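Local coordinates for chitin oligosaccahride binding protein NagB1 (Paenibacillus sp. FPU-7, PDB 7EHP) that binds short chitin oligosaccharides such as N,N'-diacetylchitobiose as an extracellular solute-binding protein, probably handing them to an ABC transporter for uptake, at residues A[71-76]-A[80-85]; A[99-104]-A[111-116]; A[132-137]-A[147-152]; A[138-143]-A[208-213]. One frame throughout, in Å; residues are numbered along the deposited sequence.

Contact 1 of 4, residues A[71-76]-A[80-85]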
# COMPACT_ATOMS: atom_id res chain seq x y z
N THR A 71 2.07 11.72 -5.83
CA THR A 71 1.32 12.25 -6.97
C THR A 71 -0.03 12.83 -6.58
O THR A 71 -0.41 13.91 -7.04
CB THR A 71 1.14 11.13 -8.00
OG1 THR A 71 2.40 10.83 -8.58
CG2 THR A 71 0.17 11.55 -9.08
N ASP A 72 -0.80 12.10 -5.76
CA ASP A 72 -2.14 12.56 -5.42
C ASP A 72 -2.09 13.85 -4.61
O ASP A 72 -2.78 14.83 -4.93
CB ASP A 72 -2.90 11.49 -4.63
CG ASP A 72 -3.31 10.30 -5.48
OD1 ASP A 72 -3.25 10.37 -6.73
OD2 ASP A 72 -3.71 9.29 -4.86
N THR A 73 -1.28 13.87 -3.54
CA THR A 73 -1.17 15.06 -2.71
C THR A 73 -0.66 16.25 -3.52
O THR A 73 -1.21 17.34 -3.45
CB THR A 73 -0.25 14.79 -1.52
OG1 THR A 73 -0.90 13.90 -0.60
CG2 THR A 73 0.10 16.10 -0.79
N ALA A 74 0.40 16.02 -4.32
CA ALA A 74 0.96 17.08 -5.16
C ALA A 74 -0.10 17.68 -6.09
O ALA A 74 -0.13 18.89 -6.30
CB ALA A 74 2.13 16.53 -5.98
N LYS A 75 -0.98 16.84 -6.64
CA LYS A 75 -2.03 17.32 -7.52
C LYS A 75 -3.03 18.18 -6.77
O LYS A 75 -3.50 19.20 -7.29
CB LYS A 75 -2.74 16.14 -8.18
CG LYS A 75 -3.85 16.51 -9.15
CD LYS A 75 -4.61 15.26 -9.59
CE LYS A 75 -5.52 15.53 -10.79
NZ LYS A 75 -6.26 14.29 -11.19
N TYR A 76 -3.40 17.79 -5.55
CA TYR A 76 -4.43 18.54 -4.85
C TYR A 76 -3.86 19.77 -4.17
O TYR A 76 -4.55 20.80 -4.06
CB TYR A 76 -5.16 17.64 -3.84
CG TYR A 76 -5.71 16.37 -4.44
CD1 TYR A 76 -6.20 16.35 -5.75
CD2 TYR A 76 -5.70 15.18 -3.72
CE1 TYR A 76 -6.70 15.17 -6.31
CE2 TYR A 76 -6.19 14.00 -4.26
CZ TYR A 76 -6.69 14.00 -5.55
OH TYR A 76 -7.18 12.81 -6.08
N GLY A 80 -4.83 23.91 -4.70
CA GLY A 80 -5.30 24.68 -3.55
C GLY A 80 -6.33 24.00 -2.67
O GLY A 80 -7.07 24.68 -1.96
N ARG A 81 -6.39 22.67 -2.69
CA ARG A 81 -7.47 21.94 -2.03
C ARG A 81 -7.14 21.50 -0.62
O ARG A 81 -8.06 21.11 0.12
CB ARG A 81 -7.85 20.70 -2.85
CG ARG A 81 -8.24 20.99 -4.28
CD ARG A 81 -9.38 21.99 -4.36
NE ARG A 81 -10.03 21.92 -5.67
CZ ARG A 81 -10.73 22.90 -6.23
NH1 ARG A 81 -10.89 24.06 -5.59
NH2 ARG A 81 -11.27 22.73 -7.43
N LEU A 82 -5.88 21.53 -0.21
CA LEU A 82 -5.44 20.85 1.00
C LEU A 82 -5.01 21.87 2.03
O LEU A 82 -4.20 22.76 1.73
CB LEU A 82 -4.28 19.90 0.74
CG LEU A 82 -4.43 18.70 -0.20
CD1 LEU A 82 -3.21 17.82 -0.05
CD2 LEU A 82 -5.71 17.89 0.01
N LEU A 83 -5.51 21.70 3.25
CA LEU A 83 -5.08 22.53 4.37
C LEU A 83 -3.61 22.28 4.69
O LEU A 83 -3.17 21.13 4.81
CB LEU A 83 -5.93 22.20 5.59
CG LEU A 83 -5.78 23.08 6.82
CD1 LEU A 83 -6.20 24.52 6.48
CD2 LEU A 83 -6.63 22.45 7.92
N GLU A 84 -2.83 23.36 4.82
CA GLU A 84 -1.44 23.25 5.24
C GLU A 84 -1.37 23.04 6.74
O GLU A 84 -2.07 23.73 7.50
CB GLU A 84 -0.66 24.50 4.83
CG GLU A 84 0.82 24.26 4.57
CD GLU A 84 1.62 24.21 5.84
OE1 GLU A 84 1.19 24.86 6.83
OE2 GLU A 84 2.67 23.53 5.88
N LEU A 85 -0.53 22.11 7.18
CA LEU A 85 -0.61 21.56 8.53
C LEU A 85 0.51 21.99 9.46
O LEU A 85 0.57 21.49 10.59
CB LEU A 85 -0.66 20.03 8.47
CG LEU A 85 -1.77 19.40 7.63
CD1 LEU A 85 -1.73 17.88 7.74
CD2 LEU A 85 -3.13 19.94 8.04

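Contact 2 of 4, residues A[99-104]-A[111-116]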
# COMPACT_ATOMS: atom_id res chain seq x y z
N PRO A 99 8.97 10.52 11.71
CA PRO A 99 10.28 10.38 11.05
C PRO A 99 10.28 10.76 9.57
O PRO A 99 11.35 11.08 9.04
CB PRO A 99 10.62 8.90 11.27
CG PRO A 99 9.31 8.24 11.65
CD PRO A 99 8.56 9.29 12.40
N ASN A 100 9.13 10.79 8.90
CA ASN A 100 9.14 10.94 7.44
C ASN A 100 7.79 11.45 6.97
O ASN A 100 6.80 10.71 6.98
CB ASN A 100 9.49 9.60 6.79
CG ASN A 100 9.80 9.72 5.32
OD1 ASN A 100 9.30 10.61 4.62
ND2 ASN A 100 10.63 8.81 4.82
N LEU A 101 7.76 12.72 6.55
CA LEU A 101 6.58 13.32 5.93
C LEU A 101 6.83 13.69 4.47
O LEU A 101 6.09 14.50 3.90
CB LEU A 101 6.15 14.57 6.71
CG LEU A 101 5.80 14.40 8.18
CD1 LEU A 101 5.61 15.77 8.87
CD2 LEU A 101 4.55 13.54 8.29
N GLN A 102 7.86 13.10 3.83
CA GLN A 102 8.32 13.57 2.52
C GLN A 102 7.24 13.44 1.45
O GLN A 102 7.09 14.32 0.60
CB GLN A 102 9.58 12.81 2.12
CG GLN A 102 10.85 13.25 2.87
CD GLN A 102 11.98 12.23 2.77
OE1 GLN A 102 12.14 11.55 1.74
NE2 GLN A 102 12.78 12.12 3.83
N GLU A 103 6.48 12.33 1.46
CA GLU A 103 5.39 12.18 0.48
C GLU A 103 4.32 13.25 0.64
O GLU A 103 3.59 13.52 -0.32
CB GLU A 103 4.76 10.79 0.60
CG GLU A 103 5.69 9.64 0.24
CD GLU A 103 4.95 8.43 -0.35
OE1 GLU A 103 3.85 8.61 -0.91
OE2 GLU A 103 5.48 7.30 -0.24
N PHE A 104 4.21 13.86 1.81
CA PHE A 104 3.20 14.88 2.06
C PHE A 104 3.77 16.29 2.09
O PHE A 104 3.01 17.24 2.33
CB PHE A 104 2.47 14.56 3.37
CG PHE A 104 1.67 13.28 3.31
CD1 PHE A 104 0.38 13.27 2.80
CD2 PHE A 104 2.23 12.09 3.75
CE1 PHE A 104 -0.35 12.10 2.74
CE2 PHE A 104 1.50 10.92 3.70
CZ PHE A 104 0.21 10.92 3.19
N TYR A 111 0.95 18.75 3.88
CA TYR A 111 -0.47 18.75 3.52
C TYR A 111 -1.17 17.42 3.81
O TYR A 111 -2.33 17.25 3.41
CB TYR A 111 -0.66 19.12 2.05
CG TYR A 111 -0.11 20.49 1.66
CD1 TYR A 111 1.25 20.68 1.45
CD2 TYR A 111 -0.96 21.60 1.53
CE1 TYR A 111 1.75 21.92 1.10
CE2 TYR A 111 -0.46 22.86 1.18
CZ TYR A 111 0.90 23.01 0.97
OH TYR A 111 1.45 24.22 0.61
N GLY A 112 -0.52 16.50 4.50
CA GLY A 112 -1.19 15.32 5.01
C GLY A 112 -0.30 14.66 6.03
O GLY A 112 0.87 15.04 6.19
N LEU A 113 -0.87 13.68 6.73
CA LEU A 113 -0.14 12.96 7.78
C LEU A 113 -0.31 11.47 7.56
O LEU A 113 -1.46 10.98 7.54
CB LEU A 113 -0.63 13.38 9.17
CG LEU A 113 -0.46 14.86 9.57
CD1 LEU A 113 -1.12 15.17 10.92
CD2 LEU A 113 1.02 15.27 9.56
N PRO A 114 0.77 10.71 7.41
CA PRO A 114 0.64 9.25 7.28
C PRO A 114 0.23 8.64 8.60
O PRO A 114 0.74 9.02 9.66
CB PRO A 114 2.05 8.81 6.88
CG PRO A 114 2.92 9.82 7.52
CD PRO A 114 2.18 11.12 7.32
N THR A 115 -0.71 7.70 8.55
CA THR A 115 -1.11 7.00 9.76
C THR A 115 -0.35 5.71 9.94
O THR A 115 -0.46 5.10 11.01
CB THR A 115 -2.60 6.65 9.76
OG1 THR A 115 -2.92 5.91 8.58
CG2 THR A 115 -3.48 7.92 9.87
N ALA A 116 0.37 5.25 8.92
CA ALA A 116 1.07 3.98 8.98
C ALA A 116 2.37 4.05 8.19
O ALA A 116 2.51 4.85 7.27
CB ALA A 116 0.22 2.84 8.40

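Contact 3 of 4, residues A[132-137]-A[147-152]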
# COMPACT_ATOMS: atom_id res chain seq x y z
N LEU A 132 7.05 -29.04 2.72
CA LEU A 132 7.79 -29.14 1.47
C LEU A 132 9.29 -29.29 1.67
O LEU A 132 10.00 -29.52 0.69
CB LEU A 132 7.53 -27.91 0.60
CG LEU A 132 6.09 -27.42 0.47
CD1 LEU A 132 6.06 -26.05 -0.20
CD2 LEU A 132 5.29 -28.43 -0.29
N ASN A 133 9.78 -29.11 2.90
CA ASN A 133 11.21 -29.18 3.22
C ASN A 133 12.00 -28.16 2.41
O ASN A 133 12.95 -28.48 1.70
CB ASN A 133 11.76 -30.60 3.01
CG ASN A 133 13.10 -30.82 3.69
OD1 ASN A 133 13.99 -31.49 3.15
ND2 ASN A 133 13.25 -30.26 4.89
N VAL A 134 11.57 -26.90 2.52
CA VAL A 134 12.25 -25.77 1.89
C VAL A 134 12.48 -24.67 2.93
O VAL A 134 11.65 -24.46 3.82
CB VAL A 134 11.44 -25.20 0.70
CG1 VAL A 134 11.49 -26.17 -0.50
CG2 VAL A 134 10.01 -24.91 1.13
N ASP A 135 13.62 -23.98 2.79
CA ASP A 135 13.93 -22.79 3.57
C ASP A 135 13.33 -21.56 2.91
O ASP A 135 12.78 -21.63 1.80
CB ASP A 135 15.44 -22.58 3.70
CG ASP A 135 16.16 -23.77 4.31
OD1 ASP A 135 15.52 -24.56 5.04
OD2 ASP A 135 17.38 -23.89 4.06
N VAL A 136 13.48 -20.42 3.57
CA VAL A 136 13.05 -19.14 2.98
C VAL A 136 13.90 -18.87 1.74
O VAL A 136 15.14 -18.94 1.82
CB VAL A 136 13.18 -18.00 4.01
CG1 VAL A 136 13.14 -16.63 3.34
CG2 VAL A 136 12.06 -18.13 5.03
N PRO A 137 13.30 -18.55 0.59
CA PRO A 137 14.09 -18.36 -0.63
C PRO A 137 14.70 -16.97 -0.65
O PRO A 137 13.99 -15.96 -0.52
CB PRO A 137 13.05 -18.54 -1.75
CG PRO A 137 11.79 -17.95 -1.11
CD PRO A 137 11.85 -18.47 0.32
N ALA A 147 8.39 -22.65 -5.33
CA ALA A 147 7.13 -22.59 -6.05
C ALA A 147 6.81 -23.91 -6.75
O ALA A 147 5.66 -24.37 -6.72
CB ALA A 147 7.18 -21.44 -7.07
N ALA A 148 7.83 -24.52 -7.38
CA ALA A 148 7.64 -25.81 -8.04
C ALA A 148 7.24 -26.91 -7.06
O ALA A 148 6.35 -27.71 -7.34
CB ALA A 148 8.91 -26.21 -8.79
N LYS A 149 7.89 -26.95 -5.89
CA LYS A 149 7.53 -27.94 -4.87
C LYS A 149 6.16 -27.65 -4.28
O LYS A 149 5.36 -28.57 -4.06
CB LYS A 149 8.59 -27.96 -3.76
CG LYS A 149 9.97 -28.39 -4.25
CD LYS A 149 10.91 -28.73 -3.11
CE LYS A 149 12.19 -29.35 -3.67
NZ LYS A 149 13.37 -29.01 -2.83
N ALA A 150 5.86 -26.37 -4.02
CA ALA A 150 4.54 -26.03 -3.50
C ALA A 150 3.46 -26.51 -4.46
O ALA A 150 2.49 -27.16 -4.04
CB ALA A 150 4.43 -24.51 -3.29
N LYS A 151 3.62 -26.21 -5.75
CA LYS A 151 2.62 -26.61 -6.74
C LYS A 151 2.54 -28.12 -6.86
O LYS A 151 1.45 -28.68 -7.00
CB LYS A 151 2.96 -25.98 -8.08
CG LYS A 151 1.78 -25.80 -9.01
CD LYS A 151 2.21 -24.98 -10.23
CE LYS A 151 1.11 -24.90 -11.25
NZ LYS A 151 -0.13 -24.32 -10.63
N ALA A 152 3.69 -28.79 -6.83
CA ALA A 152 3.69 -30.25 -6.94
C ALA A 152 2.85 -30.87 -5.83
O ALA A 152 2.16 -31.87 -6.06
CB ALA A 152 5.12 -30.78 -6.91
O HOH W 1 12.57 -30.04 -0.51

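Contact 4 of 4, residues A[138-143]-A[208-213]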
# COMPACT_ATOMS: atom_id res chain seq x y z
N ARG A 138 16.01 -16.90 -0.82
CA ARG A 138 16.69 -15.61 -0.83
C ARG A 138 17.06 -15.13 -2.22
O ARG A 138 17.39 -13.95 -2.38
CB ARG A 138 17.95 -15.66 0.04
CG ARG A 138 17.69 -15.17 1.47
CD ARG A 138 16.70 -13.98 1.51
NE ARG A 138 17.35 -12.67 1.53
CZ ARG A 138 17.72 -11.97 0.46
NH1 ARG A 138 17.48 -12.44 -0.75
NH2 ARG A 138 18.31 -10.80 0.60
N ARG A 139 16.99 -15.97 -3.24
CA ARG A 139 17.28 -15.52 -4.59
C ARG A 139 16.28 -16.18 -5.53
O ARG A 139 15.52 -17.05 -5.12
CB ARG A 139 18.73 -15.84 -4.98
CG ARG A 139 19.75 -15.03 -4.21
CD ARG A 139 21.09 -15.02 -4.91
NE ARG A 139 21.60 -16.38 -5.07
CZ ARG A 139 22.43 -16.77 -6.03
NH1 ARG A 139 22.88 -15.91 -6.93
NH2 ARG A 139 22.81 -18.03 -6.08
N TRP A 140 16.29 -15.75 -6.80
CA TRP A 140 15.27 -16.20 -7.76
C TRP A 140 15.25 -17.71 -7.89
O TRP A 140 14.17 -18.33 -7.85
CB TRP A 140 15.50 -15.55 -9.13
CG TRP A 140 14.45 -15.92 -10.14
CD1 TRP A 140 14.53 -16.89 -11.11
CD2 TRP A 140 13.16 -15.32 -10.29
NE1 TRP A 140 13.37 -16.94 -11.83
CE2 TRP A 140 12.51 -15.98 -11.35
CE3 TRP A 140 12.48 -14.30 -9.62
CZ2 TRP A 140 11.23 -15.64 -11.77
CZ3 TRP A 140 11.21 -13.96 -10.03
CH2 TRP A 140 10.59 -14.63 -11.10
N GLU A 141 16.42 -18.34 -8.04
CA GLU A 141 16.42 -19.78 -8.29
C GLU A 141 15.91 -20.55 -7.08
O GLU A 141 15.32 -21.63 -7.24
CB GLU A 141 17.82 -20.24 -8.70
CG GLU A 141 18.21 -19.81 -10.11
CD GLU A 141 17.19 -20.24 -11.18
OE1 GLU A 141 16.78 -21.42 -11.18
OE2 GLU A 141 16.81 -19.38 -12.03
N ASP A 142 16.10 -20.02 -5.87
CA ASP A 142 15.45 -20.61 -4.70
C ASP A 142 13.93 -20.51 -4.82
O ASP A 142 13.21 -21.47 -4.56
CB ASP A 142 15.90 -19.92 -3.40
CG ASP A 142 17.41 -19.83 -3.25
OD1 ASP A 142 18.09 -20.87 -3.37
OD2 ASP A 142 17.92 -18.72 -2.95
N LEU A 143 13.44 -19.32 -5.21
CA LEU A 143 12.00 -19.11 -5.32
C LEU A 143 11.36 -20.11 -6.28
O LEU A 143 10.30 -20.67 -5.99
CB LEU A 143 11.72 -17.68 -5.77
CG LEU A 143 10.26 -17.19 -5.84
CD1 LEU A 143 9.49 -17.54 -4.57
CD2 LEU A 143 10.23 -15.68 -6.10
N ASP A 208 5.82 -12.40 -15.84
CA ASP A 208 5.14 -13.24 -16.82
C ASP A 208 5.53 -14.71 -16.67
O ASP A 208 4.71 -15.61 -16.88
CB ASP A 208 5.46 -12.74 -18.24
CG ASP A 208 4.41 -13.15 -19.27
OD1 ASP A 208 3.24 -13.41 -18.91
OD2 ASP A 208 4.77 -13.22 -20.46
N THR A 209 6.80 -14.98 -16.31
CA THR A 209 7.21 -16.36 -16.06
C THR A 209 6.39 -16.96 -14.92
O THR A 209 5.95 -18.11 -14.99
CB THR A 209 8.72 -16.41 -15.74
OG1 THR A 209 9.49 -16.23 -16.95
CG2 THR A 209 9.12 -17.75 -15.11
N LEU A 210 6.14 -16.18 -13.87
CA LEU A 210 5.28 -16.65 -12.79
C LEU A 210 3.88 -16.95 -13.30
O LEU A 210 3.25 -17.93 -12.87
CB LEU A 210 5.23 -15.58 -11.68
CG LEU A 210 6.53 -15.30 -10.93
CD1 LEU A 210 6.24 -14.34 -9.78
CD2 LEU A 210 7.16 -16.57 -10.40
N LEU A 211 3.39 -16.13 -14.22
CA LEU A 211 2.10 -16.40 -14.84
C LEU A 211 2.16 -17.68 -15.67
O LEU A 211 1.29 -18.56 -15.53
CB LEU A 211 1.68 -15.20 -15.70
CG LEU A 211 1.31 -13.88 -14.97
CD1 LEU A 211 1.12 -12.71 -15.96
CD2 LEU A 211 0.04 -14.06 -14.12
N LYS A 212 3.18 -17.80 -16.53
CA LYS A 212 3.31 -18.92 -17.46
C LYS A 212 3.47 -20.26 -16.75
O LYS A 212 3.18 -21.31 -17.33
CB LYS A 212 4.52 -18.71 -18.38
CG LYS A 212 4.34 -17.58 -19.38
CD LYS A 212 5.47 -17.55 -20.39
CE LYS A 212 5.51 -16.19 -21.09
NZ LYS A 212 6.77 -16.00 -21.86
N LYS A 213 3.98 -20.25 -15.52
CA LYS A 213 4.17 -21.48 -14.77
C LYS A 213 3.03 -21.76 -13.80
O LYS A 213 3.02 -22.83 -13.18
CB LYS A 213 5.49 -21.41 -13.99
CG LYS A 213 6.69 -21.73 -14.86
CD LYS A 213 7.98 -21.44 -14.13
CE LYS A 213 9.19 -21.64 -15.04
NZ LYS A 213 9.19 -23.00 -15.66

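Contact 1 of 4, residues A[71-76]-A[80-85]
L82 lays its isobutyl group over the flank of helix 71-78, with CG 3.9 Å from CB of Y76 and CD1 3.8 Å from CG2 of T73. Its CG stands anti to its own carbonyl carbon (chi1 -62°), and from there the two methyls divide the work: CD2 stays on the Y76 CB, while CD1 reaches one turn back along the helix to T73, whose side chain it crosses at about a right angle. The phenol ring of Y76 runs off away from this contact, toward P53 and M56 of helix 44-58, and the carbonyl O of D72 lies over one of its faces, toward the rim and 3.2 Å above the plane. T73 offers only its methyl here, since OG1 is bonded to the carbonyl O of F68. The backbone closes the turn: N of R81 donates to O of Y76 at 3.0 Å, nearly straight at 167°. R81 bends at chi2 and leads away, its NE bonding to the carbonyl O of M56. Beyond helix 71-78, L82 also meets F65 and L67 of strand 64-68, so an alanine here would probably open a gap between the helix and that strand and take away the T73 methyl's neighbour in this turn. G80, at positive phi, ends the helix in a Schellman motif, a common C-terminal helix stop, here in an alpha/beta lobe of the periplasmic-binding-protein fold.

Contact 2 of 4, residues A[99-104]-A[111-116]
F104 lays one face of its ring over the backbone at G112, with CD1 only 3.4 Å from the glycine CA; G112, having no side chain, lets the ring come this close. This is the approach to a beta hairpin: strand 105-106 turns back into strand 109-125, and N of Y111 donates to O of F104 at 3.0 Å, 154° at the hydrogen. The same carbonyl O of F104 lies in the plane of the Y111 ring, at its edge. Over the phenyl face sit C of G112 and, toward the rim, N of L113, while P114 comes in obliquely, its CD 3.7 Å from CE2 of F104. A serine in place of F104 would probably uncover the G112 peptide and leave P114 with L101 as its main apolar neighbour in this contact. L101 brings a second apolar group: with CG anti to its carbonyl carbon (chi1 -58°), it lies beside L113, pointing the same way, and crosses the P114 ring at about a right angle. P114 is thus held from two directions, just before T115 and A116, which touch the bound sugar. OD1 of N100 accepts from N of Q102 at 3.0 Å, an Asx turn at the start of the loop. CD2 of L101 rests on CD of P114, 3.5 Å away.

Contact 3 of 4, residues A[132-137]-A[147-152]
L132 packs on A150 and so makes the main apolar touch between the loop and helix 140-152. Its two methyls spread along the helix backbone: CD1 comes within 3.6 Å of CA of A150 and 3.8 Å of its CB, while CD2 lies 3.8 Å from O of K149. With CG anti to the carbonyl carbon and beside the backbone N (chi1 -45°), the leucine places CD1 over A150 and CD2 by O of K149, and the small side chain at A150 lets it approach the main chain this closely. V134 makes the other apolar touch, its CG1 resting 3.7 Å from CD of K149. The two side chains slide past each other in opposite directions, so the valine methyl lies along the lysine chain, nearest CD, with NZ just beyond.

The polar links run through the far end of K149. Its chain is extended up to a bend at chi4 (148°), and NZ donates to a water at 2.7 Å. That water in turn donates to O of N133, also at 2.7 Å, and so bridges the helix to the loop; no direct hydrogen bond joins the two segments. NZ has a second partner in D145, one turn earlier on the same helix, as a salt bridge. N133 has positive phi and ends helix 126-132 in a Schellman motif; its carbonyl O takes the water.

The lysine therefore plays two roles: its methylenes pack on V134, while its ammonium group, probably steadied by D145, is linked through one water to O of N133.

Contact 4 of 4, residues A[138-143]-A[208-213]
W140 meets helix 198-213 with the outer part of its six-membered ring. The T209 methyl CG2 sits at the edge, near the ring plane, at 4.5 Å from CZ2, and OE2 of the neighbouring E141 also lies in plane at the edge. L210 arrives obliquely, its CD2 4.0 Å from CH2 of W140 and its CG almost as near. R206, one turn before L210 on the same helix, makes a cation-pi interaction with the indole, and L175 of helix 165-180 touches it too. The indole reaches helix 198-213 because its CG stands anti to the backbone N (chi1 -177°), which swings the ring out from the first turn of helix 140-152. L210 also packs on M171. No hydrogen bond joins the two segments; the touch is light and apolar, with the hydroxyl of T209 bonded back to the carbonyl O of K205. The start of the tryptophan's helix is pinned from within: OD2 of D142 accepts from N of R139 at 2.9 Å through its anti lone pair, and a weak bond from N of R138 reaches the same oxygen. What results is a small apolar contact between helices 140-152 and 198-213 in a protein of the periplasmic-binding-protein class, with the start of the first helix held by D142, three residues past the N-cap R139, accepting from the N-cap amide.

Overall arrangement
From the N terminus, contact 1 closes the short turn after helix 71-78, and contact 2 then closes the hairpin at the start of strand 109-125. The two follow in series yet touch: T73 meets F104, and L85 packs on G112 and L113, so helix, loop and sheet form one body beside the sugar site. Past strand 109-125, contact 3 ties the loop after helix 126-132 to the far end of helix 140-152. Contact 4 crosses it along the chain, joining the start of that helix to helix 198-213. P137 packs on D142 between them. The two pairs lie on opposite sides of the chain's centre, contacts 1 and 3 being about 46 Å apart between centres.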